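Local coordinates for E3 SUMO-protein ligase SIZ2 (Saccharomyces cerevisiae, PDB 6U75) that acts as an E3 ligase in protein sumoylation, promoting SUMO attachment to target proteins, possibly septins, and combines a PINIT domain with a zinc-binding SP-RING, at residues L80-T85 with N117-H122; S56-P61 with I126-S131; K48-Y53 with I136-S141; Y196-D201 with L238-F243. One frame throughout, in Å; residues are numbered along the deposited sequence.

Contact 1 (L80-T85 with N117-H122)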
loop_
_atom_site.group_PDB
_atom_site.type_symbol
_atom_site.label_atom_id
_atom_site.label_comp_id
_atom_site.label_asym_id
_atom_site.label_seq_id
_atom_site.Cartn_x
_atom_site.Cartn_y
_atom_site.Cartn_z
ATOM N N LEU A 80 19.717 -1.940 8.093
ATOM C CA LEU A 80 20.177 -1.117 6.985
ATOM C C LEU A 80 20.841 0.137 7.534
ATOM O O LEU A 80 20.259 0.838 8.368
ATOM C CB LEU A 80 19.016 -0.737 6.064
ATOM C CG LEU A 80 18.335 -1.893 5.333
ATOM C CD1 LEU A 80 16.978 -1.457 4.813
ATOM C CD2 LEU A 80 19.209 -2.388 4.194
ATOM N N VAL A 81 22.054 0.416 7.066
ATOM C CA VAL A 81 22.820 1.579 7.494
ATOM C C VAL A 81 23.285 2.296 6.236
ATOM O O VAL A 81 24.127 1.774 5.496
ATOM C CB VAL A 81 24.013 1.197 8.380
ATOM C CG1 VAL A 81 24.753 2.444 8.838
ATOM C CG2 VAL A 81 23.544 0.379 9.575
ATOM N N PHE A 82 22.742 3.485 5.992
ATOM C CA PHE A 82 23.078 4.282 4.818
ATOM C C PHE A 82 23.901 5.478 5.277
ATOM O O PHE A 82 23.378 6.385 5.934
ATOM C CB PHE A 82 21.815 4.721 4.079
ATOM C CG PHE A 82 22.080 5.322 2.729
ATOM C CD1 PHE A 82 22.550 4.539 1.688
ATOM C CD2 PHE A 82 21.854 6.668 2.497
ATOM C CE1 PHE A 82 22.795 5.087 0.445
ATOM C CE2 PHE A 82 22.096 7.222 1.255
ATOM C CZ PHE A 82 22.568 6.429 0.227
ATOM N N ASN A 83 25.189 5.474 4.938
ATOM C CA ASN A 83 26.100 6.559 5.303
ATOM C C ASN A 83 26.181 6.726 6.819
ATOM O O ASN A 83 26.157 7.841 7.343
ATOM C CB ASN A 83 25.685 7.869 4.630
ATOM C CG ASN A 83 25.824 7.818 3.121
ATOM O OD1 ASN A 83 26.780 7.248 2.593
ATOM N ND2 ASN A 83 24.869 8.414 2.417
ATOM N N GLY A 84 26.279 5.603 7.532
ATOM C CA GLY A 84 26.419 5.612 8.972
ATOM C C GLY A 84 25.126 5.719 9.748
ATOM O O GLY A 84 25.078 5.284 10.905
ATOM N N THR A 85 24.075 6.281 9.157
ATOM C CA THR A 85 22.797 6.448 9.833
ATOM C C THR A 85 21.926 5.220 9.607
ATOM O O THR A 85 21.690 4.820 8.462
ATOM C CB THR A 85 22.083 7.702 9.324
ATOM O OG1 THR A 85 22.858 8.864 9.643
ATOM C CG2 THR A 85 20.699 7.828 9.948
ATOM N N ASN A 117 28.457 7.018 -1.705
ATOM C CA ASN A 117 27.412 6.562 -0.797
ATOM C C ASN A 117 27.636 5.091 -0.471
ATOM O O ASN A 117 27.797 4.264 -1.378
ATOM C CB ASN A 117 26.020 6.762 -1.397
ATOM C CG ASN A 117 25.690 8.223 -1.629
ATOM O OD1 ASN A 117 25.363 8.952 -0.694
ATOM N ND2 ASN A 117 25.768 8.655 -2.882
ATOM N N HIS A 118 27.643 4.777 0.822
ATOM C CA HIS A 118 27.837 3.423 1.322
ATOM C C HIS A 118 26.551 2.944 1.978
ATOM O O HIS A 118 25.985 3.641 2.826
ATOM C CB HIS A 118 28.989 3.367 2.328
ATOM C CG HIS A 118 30.285 3.896 1.798
ATOM N ND1 HIS A 118 31.159 3.125 1.061
ATOM C CD2 HIS A 118 30.857 5.118 1.903
ATOM C CE1 HIS A 118 32.213 3.851 0.732
ATOM N NE2 HIS A 118 32.054 5.065 1.230
ATOM N N LEU A 119 26.094 1.757 1.587
ATOM C CA LEU A 119 24.906 1.129 2.154
ATOM C C LEU A 119 25.307 -0.244 2.677
ATOM O O LEU A 119 25.677 -1.127 1.896
ATOM C CB LEU A 119 23.791 1.017 1.114
ATOM C CG LEU A 119 22.522 0.290 1.568
ATOM C CD1 LEU A 119 21.826 1.060 2.679
ATOM C CD2 LEU A 119 21.577 0.073 0.398
ATOM N N ASP A 120 25.247 -0.416 3.993
ATOM C CA ASP A 120 25.542 -1.687 4.631
ATOM C C ASP A 120 24.242 -2.357 5.050
ATOM O O ASP A 120 23.296 -1.692 5.482
ATOM C CB ASP A 120 26.448 -1.494 5.849
ATOM C CG ASP A 120 27.633 -0.593 5.558
ATOM O OD1 ASP A 120 27.534 0.626 5.812
ATOM O OD2 ASP A 120 28.663 -1.099 5.067
ATOM N N LEU A 121 24.203 -3.679 4.914
ATOM C CA LEU A 121 23.038 -4.481 5.273
ATOM C C LEU A 121 23.528 -5.640 6.127
ATOM O O LEU A 121 24.187 -6.553 5.619
ATOM C CB LEU A 121 22.310 -4.975 4.024
ATOM C CG LEU A 121 21.153 -5.955 4.217
ATOM C CD1 LEU A 121 20.316 -5.608 5.435
ATOM C CD2 LEU A 121 20.288 -5.961 2.971
ATOM N N HIS A 122 23.228 -5.584 7.421
ATOM C CA HIS A 122 23.659 -6.590 8.380
ATOM C C HIS A 122 22.534 -7.583 8.633
ATOM O O HIS A 122 21.367 -7.197 8.764
ATOM C CB HIS A 122 24.081 -5.940 9.698
ATOM C CG HIS A 122 25.252 -5.019 9.567
ATOM N ND1 HIS A 122 25.126 -3.709 9.157
ATOM C CD2 HIS A 122 26.572 -5.219 9.787
ATOM C CE1 HIS A 122 26.319 -3.141 9.133
ATOM N NE2 HIS A 122 27.214 -4.037 9.510
#

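Contact 2 (S56-P61 with I126-S131)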
loop_
_atom_site.group_PDB
_atom_site.type_symbol
_atom_site.label_atom_id
_atom_site.label_comp_id
_atom_site.label_asym_id
_atom_site.label_seq_id
_atom_site.Cartn_x
_atom_site.Cartn_y
_atom_site.Cartn_z
ATOM N N SER A 56 13.849 -4.153 -2.221
ATOM C CA SER A 56 14.375 -5.498 -2.051
ATOM C C SER A 56 13.289 -6.490 -2.429
ATOM O O SER A 56 12.129 -6.322 -2.043
ATOM C CB SER A 56 14.840 -5.747 -0.611
ATOM O OG SER A 56 15.287 -7.080 -0.436
ATOM N N GLY A 57 13.665 -7.519 -3.186
ATOM C CA GLY A 57 12.708 -8.515 -3.620
ATOM C C GLY A 57 13.325 -9.898 -3.649
ATOM O O GLY A 57 14.545 -10.056 -3.677
ATOM N N PHE A 58 12.456 -10.904 -3.633
ATOM C CA PHE A 58 12.916 -12.279 -3.776
ATOM C C PHE A 58 13.508 -12.482 -5.164
ATOM O O PHE A 58 12.889 -12.129 -6.173
ATOM C CB PHE A 58 11.766 -13.261 -3.543
ATOM C CG PHE A 58 11.408 -13.453 -2.094
ATOM C CD1 PHE A 58 12.392 -13.644 -1.136
ATOM C CD2 PHE A 58 10.082 -13.447 -1.692
ATOM C CE1 PHE A 58 12.060 -13.823 0.193
ATOM C CE2 PHE A 58 9.746 -13.625 -0.365
ATOM C CZ PHE A 58 10.735 -13.813 0.580
ATOM N N SER A 59 14.709 -13.049 -5.212
ATOM C CA SER A 59 15.427 -13.285 -6.463
ATOM C C SER A 59 15.218 -14.745 -6.851
ATOM O O SER A 59 15.963 -15.632 -6.434
ATOM C CB SER A 59 16.905 -12.948 -6.311
ATOM O OG SER A 59 17.629 -13.289 -7.480
ATOM N N ILE A 60 14.190 -14.991 -7.656
ATOM C CA ILE A 60 13.885 -16.343 -8.118
ATOM C C ILE A 60 15.001 -16.774 -9.064
ATOM O O ILE A 60 15.217 -16.124 -10.097
ATOM C CB ILE A 60 12.510 -16.406 -8.801
ATOM C CG1 ILE A 60 11.426 -15.899 -7.844
ATOM C CG2 ILE A 60 12.207 -17.833 -9.253
ATOM C CD1 ILE A 60 10.025 -15.950 -8.409
ATOM N N PRO A 61 15.734 -17.840 -8.762
ATOM C CA PRO A 61 16.850 -18.243 -9.620
ATOM C C PRO A 61 16.388 -19.115 -10.781
ATOM O O PRO A 61 15.229 -19.525 -10.871
ATOM C CB PRO A 61 17.745 -19.035 -8.660
ATOM C CG PRO A 61 16.781 -19.672 -7.723
ATOM C CD PRO A 61 15.613 -18.719 -7.584
ATOM N N ILE A 126 20.530 -15.764 5.772
ATOM C CA ILE A 126 19.781 -15.498 4.549
ATOM C C ILE A 126 19.353 -16.843 3.978
ATOM O O ILE A 126 20.197 -17.620 3.515
ATOM C CB ILE A 126 20.595 -14.700 3.520
ATOM C CG1 ILE A 126 21.034 -13.367 4.132
ATOM C CG2 ILE A 126 19.776 -14.461 2.257
ATOM C CD1 ILE A 126 21.698 -12.421 3.161
ATOM N N ASP A 127 18.049 -17.120 4.010
ATOM C CA ASP A 127 17.515 -18.384 3.519
ATOM C C ASP A 127 17.243 -18.367 2.023
ATOM O O ASP A 127 17.260 -19.426 1.386
ATOM C CB ASP A 127 16.219 -18.728 4.258
ATOM C CG ASP A 127 16.418 -18.856 5.755
ATOM O OD1 ASP A 127 17.524 -18.530 6.239
ATOM O OD2 ASP A 127 15.471 -19.285 6.446
ATOM N N LYS A 128 16.995 -17.191 1.449
ATOM C CA LYS A 128 16.686 -17.053 0.035
ATOM C C LYS A 128 17.480 -15.893 -0.546
ATOM O O LYS A 128 17.854 -14.959 0.168
ATOM C CB LYS A 128 15.184 -16.826 -0.190
ATOM C CG LYS A 128 14.335 -18.074 0.012
ATOM C CD LYS A 128 12.845 -17.753 0.036
ATOM C CE LYS A 128 12.352 -17.213 -1.298
ATOM N NZ LYS A 128 10.893 -16.913 -1.269
ATOM N N GLU A 129 17.739 -15.962 -1.847
ATOM C CA GLU A 129 18.475 -14.905 -2.520
ATOM C C GLU A 129 17.580 -13.691 -2.738
ATOM O O GLU A 129 16.374 -13.816 -2.968
ATOM C CB GLU A 129 19.024 -15.400 -3.859
ATOM C CG GLU A 129 20.003 -16.554 -3.729
ATOM C CD GLU A 129 20.532 -17.026 -5.068
ATOM O OE1 GLU A 129 20.799 -18.238 -5.211
ATOM O OE2 GLU A 129 20.677 -16.185 -5.980
ATOM N N TYR A 130 18.184 -12.507 -2.658
ATOM C CA TYR A 130 17.450 -11.256 -2.777
ATOM C C TYR A 130 18.075 -10.375 -3.850
ATOM O O TYR A 130 19.275 -10.447 -4.119
ATOM C CB TYR A 130 17.421 -10.492 -1.442
ATOM C CG TYR A 130 16.606 -11.164 -0.359
ATOM C CD1 TYR A 130 17.186 -12.081 0.507
ATOM C CD2 TYR A 130 15.258 -10.878 -0.200
ATOM C CE1 TYR A 130 16.445 -12.697 1.496
ATOM C CE2 TYR A 130 14.509 -11.488 0.787
ATOM C CZ TYR A 130 15.107 -12.396 1.632
ATOM O OH TYR A 130 14.365 -13.006 2.618
ATOM N N SER A 131 17.236 -9.548 -4.465
ATOM C CA SER A 131 17.663 -8.505 -5.386
ATOM C C SER A 131 17.439 -7.153 -4.725
ATOM O O SER A 131 16.342 -6.877 -4.224
ATOM C CB SER A 131 16.895 -8.580 -6.708
ATOM O OG SER A 131 17.215 -9.760 -7.423
#

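Contact 3 (K48-Y53 with I136-S141)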
loop_
_atom_site.group_PDB
_atom_site.type_symbol
_atom_site.label_atom_id
_atom_site.label_comp_id
_atom_site.label_asym_id
_atom_site.label_seq_id
_atom_site.Cartn_x
_atom_site.Cartn_y
_atom_site.Cartn_z
ATOM N N LYS A 48 9.250 18.220 -5.460
ATOM C CA LYS A 48 9.215 17.900 -4.038
ATOM C C LYS A 48 8.753 16.474 -3.776
ATOM O O LYS A 48 9.027 15.936 -2.697
ATOM C CB LYS A 48 8.293 18.879 -3.306
ATOM C CG LYS A 48 8.602 20.352 -3.568
ATOM C CD LYS A 48 7.330 21.183 -3.719
ATOM C CE LYS A 48 6.569 20.850 -5.001
ATOM N NZ LYS A 48 7.387 21.047 -6.232
ATOM N N SER A 49 8.058 15.853 -4.727
ATOM C CA SER A 49 7.523 14.511 -4.552
ATOM C C SER A 49 8.485 13.421 -5.001
ATOM O O SER A 49 8.114 12.243 -4.976
ATOM C CB SER A 49 6.204 14.369 -5.317
ATOM O OG SER A 49 5.209 15.223 -4.781
ATOM N N TYR A 50 9.701 13.775 -5.411
ATOM C CA TYR A 50 10.678 12.790 -5.854
ATOM C C TYR A 50 11.569 12.382 -4.689
ATOM O O TYR A 50 12.149 13.235 -4.011
ATOM C CB TYR A 50 11.530 13.340 -7.001
ATOM C CG TYR A 50 10.799 13.493 -8.322
ATOM C CD1 TYR A 50 9.459 13.143 -8.450
ATOM C CD2 TYR A 50 11.455 13.981 -9.443
ATOM C CE1 TYR A 50 8.796 13.282 -9.656
ATOM C CE2 TYR A 50 10.801 14.121 -10.651
ATOM C CZ TYR A 50 9.472 13.770 -10.752
ATOM O OH TYR A 50 8.816 13.908 -11.954
ATOM N N LYS A 51 11.675 11.074 -4.469
ATOM C CA LYS A 51 12.500 10.512 -3.411
ATOM C C LYS A 51 13.332 9.369 -3.978
ATOM O O LYS A 51 13.000 8.785 -5.011
ATOM C CB LYS A 51 11.651 9.998 -2.237
ATOM C CG LYS A 51 10.714 11.030 -1.620
ATOM C CD LYS A 51 11.468 12.234 -1.075
ATOM C CE LYS A 51 10.654 12.975 -0.027
ATOM N NZ LYS A 51 10.820 12.370 1.324
ATOM N N LEU A 52 14.424 9.051 -3.287
ATOM C CA LEU A 52 15.274 7.918 -3.642
ATOM C C LEU A 52 14.905 6.751 -2.736
ATOM O O LEU A 52 15.160 6.791 -1.528
ATOM C CB LEU A 52 16.752 8.272 -3.511
ATOM C CG LEU A 52 17.712 7.120 -3.818
ATOM C CD1 LEU A 52 17.524 6.632 -5.246
ATOM C CD2 LEU A 52 19.157 7.531 -3.579
ATOM N N TYR A 53 14.309 5.714 -3.317
ATOM C CA TYR A 53 13.802 4.574 -2.570
ATOM C C TYR A 53 14.632 3.334 -2.868
ATOM O O TYR A 53 14.926 3.034 -4.033
ATOM C CB TYR A 53 12.330 4.311 -2.905
ATOM C CG TYR A 53 11.338 5.152 -2.128
ATOM C CD1 TYR A 53 11.754 6.221 -1.343
ATOM C CD2 TYR A 53 9.981 4.864 -2.169
ATOM C CE1 TYR A 53 10.846 6.982 -0.631
ATOM C CE2 TYR A 53 9.066 5.620 -1.460
ATOM C CZ TYR A 53 9.504 6.676 -0.693
ATOM O OH TYR A 53 8.595 7.429 0.013
ATOM N N ILE A 136 14.747 6.413 -8.239
ATOM C CA ILE A 136 14.060 7.670 -7.987
ATOM C C ILE A 136 12.590 7.463 -8.321
ATOM O O ILE A 136 12.249 6.850 -9.339
ATOM C CB ILE A 136 14.684 8.815 -8.802
ATOM C CG1 ILE A 136 16.161 8.958 -8.428
ATOM C CG2 ILE A 136 13.934 10.122 -8.554
ATOM C CD1 ILE A 136 16.824 10.210 -8.953
ATOM N N VAL A 137 11.710 7.941 -7.447
ATOM C CA VAL A 137 10.285 7.674 -7.571
ATOM C C VAL A 137 9.506 8.920 -7.185
ATOM O O VAL A 137 9.928 9.705 -6.333
ATOM C CB VAL A 137 9.843 6.481 -6.693
ATOM C CG1 VAL A 137 10.651 5.237 -7.028
ATOM C CG2 VAL A 137 9.978 6.828 -5.217
ATOM N N GLU A 138 8.355 9.090 -7.824
ATOM C CA GLU A 138 7.377 10.085 -7.409
ATOM C C GLU A 138 6.421 9.421 -6.428
ATOM O O GLU A 138 5.821 8.388 -6.747
ATOM C CB GLU A 138 6.618 10.646 -8.611
ATOM C CG GLU A 138 5.718 11.824 -8.272
ATOM C CD GLU A 138 4.967 12.349 -9.479
ATOM O OE1 GLU A 138 3.737 12.542 -9.376
ATOM O OE2 GLU A 138 5.605 12.565 -10.530
ATOM N N VAL A 139 6.297 9.998 -5.235
ATOM C CA VAL A 139 5.469 9.437 -4.176
ATOM C C VAL A 139 4.143 10.179 -4.138
ATOM O O VAL A 139 4.051 11.360 -4.491
ATOM C CB VAL A 139 6.176 9.499 -2.805
ATOM C CG1 VAL A 139 7.506 8.760 -2.856
ATOM C CG2 VAL A 139 6.372 10.944 -2.360
ATOM N N PHE A 140 3.102 9.475 -3.700
ATOM C CA PHE A 140 1.763 10.030 -3.580
ATOM C C PHE A 140 1.211 9.707 -2.200
ATOM O O PHE A 140 1.356 8.582 -1.713
ATOM C CB PHE A 140 0.829 9.472 -4.658
ATOM C CG PHE A 140 1.337 9.666 -6.057
ATOM C CD1 PHE A 140 0.996 10.793 -6.782
ATOM C CD2 PHE A 140 2.158 8.719 -6.646
ATOM C CE1 PHE A 140 1.462 10.973 -8.069
ATOM C CE2 PHE A 140 2.627 8.893 -7.933
ATOM C CZ PHE A 140 2.278 10.021 -8.645
ATOM N N SER A 141 0.581 10.692 -1.580
ATOM C CA SER A 141 0.046 10.519 -0.241
ATOM C C SER A 141 -1.366 9.957 -0.295
ATOM O O SER A 141 -2.033 10.014 -1.334
ATOM C CB SER A 141 0.041 11.852 0.498
ATOM O OG SER A 141 -0.993 12.690 0.013
#

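Contact 4 (Y196-D201 with L238-F243)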
loop_
_atom_site.group_PDB
_atom_site.type_symbol
_atom_site.label_atom_id
_atom_site.label_comp_id
_atom_site.label_asym_id
_atom_site.label_seq_id
_atom_site.Cartn_x
_atom_site.Cartn_y
_atom_site.Cartn_z
ATOM N N TYR A 196 -15.847 8.498 3.666
ATOM C CA TYR A 196 -15.746 8.106 2.261
ATOM C C TYR A 196 -16.015 6.609 2.150
ATOM O O TYR A 196 -15.097 5.811 1.932
ATOM C CB TYR A 196 -14.370 8.458 1.696
ATOM C CG TYR A 196 -13.860 9.817 2.121
ATOM C CD1 TYR A 196 -14.342 10.978 1.530
ATOM C CD2 TYR A 196 -12.891 9.939 3.107
ATOM C CE1 TYR A 196 -13.877 12.222 1.913
ATOM C CE2 TYR A 196 -12.418 11.179 3.497
ATOM C CZ TYR A 196 -12.915 12.316 2.896
ATOM O OH TYR A 196 -12.448 13.553 3.278
ATOM N N PRO A 197 -17.274 6.193 2.295
ATOM C CA PRO A 197 -17.587 4.754 2.272
ATOM C C PRO A 197 -17.316 4.166 0.896
ATOM O O PRO A 197 -17.954 4.543 -0.089
ATOM C CB PRO A 197 -19.076 4.708 2.629
ATOM C CG PRO A 197 -19.602 6.039 2.218
ATOM C CD PRO A 197 -18.485 7.018 2.446
ATOM N N ALA A 198 -16.369 3.233 0.835
ATOM C CA ALA A 198 -15.904 2.678 -0.426
ATOM C C ALA A 198 -15.831 1.161 -0.340
ATOM O O ALA A 198 -15.871 0.568 0.741
ATOM C CB ALA A 198 -14.527 3.237 -0.811
ATOM N N LYS A 199 -15.720 0.543 -1.515
ATOM C CA LYS A 199 -15.528 -0.895 -1.642
ATOM C C LYS A 199 -15.194 -1.206 -3.095
ATOM O O LYS A 199 -14.721 -0.326 -3.823
ATOM C CB LYS A 199 -16.770 -1.659 -1.176
ATOM C CG LYS A 199 -18.011 -1.435 -2.024
ATOM C CD LYS A 199 -19.185 -2.252 -1.508
ATOM C CE LYS A 199 -20.338 -2.255 -2.499
ATOM N NZ LYS A 199 -21.489 -3.065 -2.014
ATOM N N THR A 200 -15.432 -2.439 -3.534
ATOM C CA THR A 200 -15.187 -2.827 -4.913
ATOM C C THR A 200 -16.411 -3.540 -5.467
ATOM O O THR A 200 -17.214 -4.112 -4.725
ATOM C CB THR A 200 -13.960 -3.741 -5.040
ATOM O OG1 THR A 200 -14.252 -5.024 -4.476
ATOM C CG2 THR A 200 -12.763 -3.136 -4.321
ATOM N N ASP A 201 -16.550 -3.491 -6.794
ATOM C CA ASP A 201 -17.578 -4.284 -7.453
ATOM C C ASP A 201 -17.347 -5.775 -7.256
ATOM O O ASP A 201 -18.282 -6.566 -7.416
ATOM C CB ASP A 201 -17.619 -3.956 -8.946
ATOM C CG ASP A 201 -18.045 -2.526 -9.216
ATOM O OD1 ASP A 201 -18.885 -2.002 -8.455
ATOM O OD2 ASP A 201 -17.540 -1.927 -10.189
ATOM N N LEU A 238 -11.164 0.401 -6.111
ATOM C CA LEU A 238 -11.849 1.139 -5.060
ATOM C C LEU A 238 -12.797 2.167 -5.663
ATOM O O LEU A 238 -12.409 2.948 -6.536
ATOM C CB LEU A 238 -10.833 1.832 -4.154
ATOM C CG LEU A 238 -9.835 0.919 -3.441
ATOM C CD1 LEU A 238 -8.792 1.740 -2.701
ATOM C CD2 LEU A 238 -10.553 -0.017 -2.486
ATOM N N LYS A 239 -14.043 2.165 -5.193
ATOM C CA LYS A 239 -15.028 3.148 -5.618
ATOM C C LYS A 239 -15.966 3.437 -4.455
ATOM O O LYS A 239 -16.156 2.600 -3.569
ATOM C CB LYS A 239 -15.817 2.662 -6.842
ATOM C CG LYS A 239 -14.933 2.289 -8.023
ATOM C CD LYS A 239 -15.714 2.147 -9.322
ATOM C CE LYS A 239 -16.737 1.027 -9.254
ATOM N NZ LYS A 239 -16.753 0.218 -10.507
ATOM N N ILE A 240 -16.541 4.636 -4.462
ATOM C CA ILE A 240 -17.458 5.052 -3.408
ATOM C C ILE A 240 -18.806 4.378 -3.618
ATOM O O ILE A 240 -19.247 4.171 -4.755
ATOM C CB ILE A 240 -17.603 6.584 -3.388
ATOM C CG1 ILE A 240 -16.260 7.255 -3.080
ATOM C CG2 ILE A 240 -18.657 7.003 -2.372
ATOM C CD1 ILE A 240 -15.732 6.985 -1.683
ATOM N N SER A 241 -19.467 4.034 -2.515
ATOM C CA SER A 241 -20.802 3.447 -2.551
ATOM C C SER A 241 -21.827 4.562 -2.376
ATOM O O SER A 241 -21.912 5.176 -1.308
ATOM C CB SER A 241 -20.959 2.389 -1.462
ATOM O OG SER A 241 -22.323 2.042 -1.292
ATOM N N GLU A 242 -22.607 4.823 -3.426
ATOM C CA GLU A 242 -23.591 5.896 -3.360
ATOM C C GLU A 242 -24.663 5.612 -2.314
ATOM O O GLU A 242 -25.166 6.541 -1.676
ATOM C CB GLU A 242 -24.233 6.103 -4.731
ATOM C CG GLU A 242 -25.099 7.348 -4.824
ATOM C CD GLU A 242 -25.823 7.460 -6.150
ATOM O OE1 GLU A 242 -25.827 6.470 -6.913
ATOM O OE2 GLU A 242 -26.390 8.537 -6.430
ATOM N N PHE A 243 -25.017 4.342 -2.119
ATOM C CA PHE A 243 -26.080 3.996 -1.179
ATOM C C PHE A 243 -25.694 4.371 0.249
ATOM O O PHE A 243 -26.392 5.146 0.918
ATOM C CB PHE A 243 -26.386 2.499 -1.291
ATOM C CG PHE A 243 -27.645 2.076 -0.590
ATOM C CD1 PHE A 243 -28.884 2.489 -1.051
ATOM C CD2 PHE A 243 -27.591 1.244 0.517
ATOM C CE1 PHE A 243 -30.044 2.095 -0.412
ATOM C CE2 PHE A 243 -28.748 0.845 1.159
ATOM C CZ PHE A 243 -29.975 1.271 0.694
#

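Contact 1 (L80-T85 with N117-H122)
Phe82 sets its ring beside the side chains of Asn117 and Leu119 on the neighbouring strand. Its CG is anti to the backbone N (chi1 -169°). Leu119 CD1 comes to the ring edge, 3.7 Å from Phe82 CD1. Asn117 CB lies 3.8 Å from Phe82 CZ, and the amide of Asn117 is nearly parallel to the ring, with 8° between the planes. On the same sheet face, Leu80 and Leu121 run side by side, with Leu80 CD2 3.6 Å from Leu121 CD1. Leu54 of strand 50-58 packs on Leu80 and Leu119 there.

Asn83 supplies the polar end of the contact. Its OD1 accepts the His118 N-H at 3.2 Å, with the donor above the carbonyl plane rather than on a lone pair. Its ND2 gives an in-plane bond of 3.2 Å to a lone pair of Asn117 OD1. ND2 also bonds Tyr109 O, and Asn117 OD1 also accepts from Lys111 N, so both groups are held from two directions. The Asn83 backbone N adds a bond of 2.9 Å to His118 O. Further along, Val81 and Asp120 form a hydrogen-bonded antiparallel pair through two nearly straight backbone bonds. Asn83 and Gly84 occupy the corners of a type I' turn from Phe82 to Thr85, the classic Asn-Gly tight turn of a two-residue beta hairpin, here within an antiparallel PINIT sheet.

Contact 2 (S56-P61 with I126-S131)
Strands 50-58 and 130-139 pair antiparallel in the PINIT domain, and this contact is one end of that pairing. The tight part is backbone. Gly57 and Ser131 form a hydrogen-bonded pair, with Ser131 N 2.8 Å from Gly57 O and Gly57 N 2.9 Å from Ser131 O. Both donors lie in the plane of the carbonyl they meet. One step on, Ser59 N bonds Glu129 O at 2.9 Å, but from above the carbonyl plane. Ser59 CB packs 3.4 Å from Ser131 OG. The two serine hydroxyls are buried, and each bonds one carboxylate oxygen of Glu65, so one carboxylate ties the two segments together. Ser56 OG is satisfied by Asp73 O.

On the more open side lie Phe58, partly exposed, and Lys128, exposed; Tyr130 is buried. The CB of Phe58 starts away from the partner segment, yet its ring swings back beside that of Tyr130. The two side chains point the same way, with planes 33° apart and Phe58 CE1 3.4 Å from Tyr130 CE2. The Lys128 chain bends at chi3 (65°) to carry its tip across the Phe58 ring. An alanine in place of Phe58 would probably leave the lysine ammonium without its aromatic platform and remove the ring packed against Tyr130 CE2. In this cation-pi contact Lys128 NZ stands directly over the ring centre of Phe58, 3.3 Å from the centroid and 1° off the normal.

Contact 3 (K48-Y53 with I136-S141)
Two tyrosine rings frame this contact, one met on a face and one at an edge. On Tyr53, Val137 CG2 sits over one face in a CH-pi contact, 3.9 Å from the ring centroid and displaced toward the rim. Val139 CG1 approaches the same ring obliquely, 3.6 Å from Tyr53 CZ. Both valines cross the tyrosine at about a right angle, Val137 with CG2, the branch between the backbone N and carbonyl carbon, Val139 with CG1, anti to the carbonyl carbon. Glu138, with CG anti to the backbone N (chi1 -172°) and an extended chain, crosses the Tyr50 ring edge obliquely, with CG in the ring plane. Its OE2, near that plane, lies 3.4 Å from Tyr50 CE1, and the carboxylate is turned 25° from the ring.

Leu43 and Leu44 of helix 38-46 also touch Tyr50. A glycine in place of Tyr50 would probably loosen the packing of that helix on the sheet and leave the Glu138 chain without its aromatic neighbour. Leu52 CD1 and Ile136 CG1 meet more loosely, 4.2 Å apart.

Lys51 and Val137 exchange two backbone hydrogen bonds of an antiparallel pair. A third bond runs from Val139 N to Ser49 O at 2.9 Å. The short segments 50-53 and 136-139 are strongly twisted, 129° between their directions, in an antiparallel PINIT sheet. Across the two segments every hydrogen bond is backbone to backbone. The Glu138 charge, placed at the ring's hydrogen-bearing rim, is likely to add a weak favourable electrostatic term, while the rest of the side-chain contact is chiefly apolar packing.

Contact 4 (Y196-D201 with L238-F243)
Lys239 and Asp201 meet tip to tip, their side chains crossing at about a right angle. The lysine chain bends at chi3 and chi4 to bring NZ to the carboxylate. It meets OD2 from above the carboxylate plane. Lys239 NZ and Asp201 OD2 form a salt bridge, modelled at a very short 2.3 Å. Lys199 projects on the same sheet face as Lys239 but extends elsewhere, and its NZ bonds the backbone O of His205.

Ile240 carries the apolar part, with CG1 anti to its carbonyl carbon (chi1 -62°). Its CD1 touches Tyr196 CB (3.9 Å) and Ala198 CB (4.0 Å). Leu150 of helix 142-150 also touches Ile240.

This is the small antiparallel sheet of the SP-RING, in which strand 197-199 runs between strands 209-210 and 239-240. Lys199 and Lys239 form its hydrogen-bonded pair, with both backbone bonds at 2.9 Å, from Lys199 N to Lys239 O and from Lys239 N to Lys199 O. His205 binds the zinc ion with Cys203, Cys226 and Cys229. The nearest atom of the Thr200 side chain is about 5 Å from the zinc ion. At the other end Pro197 O accepts a nearly straight bond, 2.9 Å long, from the backbone N of Ser241. Ser241 holds the N-cap position of helix 242-249.

Contacts 1, 2 and 3 belong to the PINIT domain, contact 4 to the SP-RING, its centre 28 to 43 Å from theirs. Contacts 2 and 3 join the same two strands, 50-58 and 130-139, with centres about 25 Å apart. Contact 1 lies in a second sheet, whose leucines pack against strand 50-58. All four rest on antiparallel backbone bonds, but their side chains differ. Contact 1 adds an asparagine pair, contact 2 a cation-pi contact at a more exposed edge, and contact 3 mostly aliphatic-aromatic packing. Contacts 2 and 4 are the more buried pair, yet each has a lysine interaction involving an exposed residue, Lys128 or Asp201. Contact 4 alone has a salt bridge and lies near zinc.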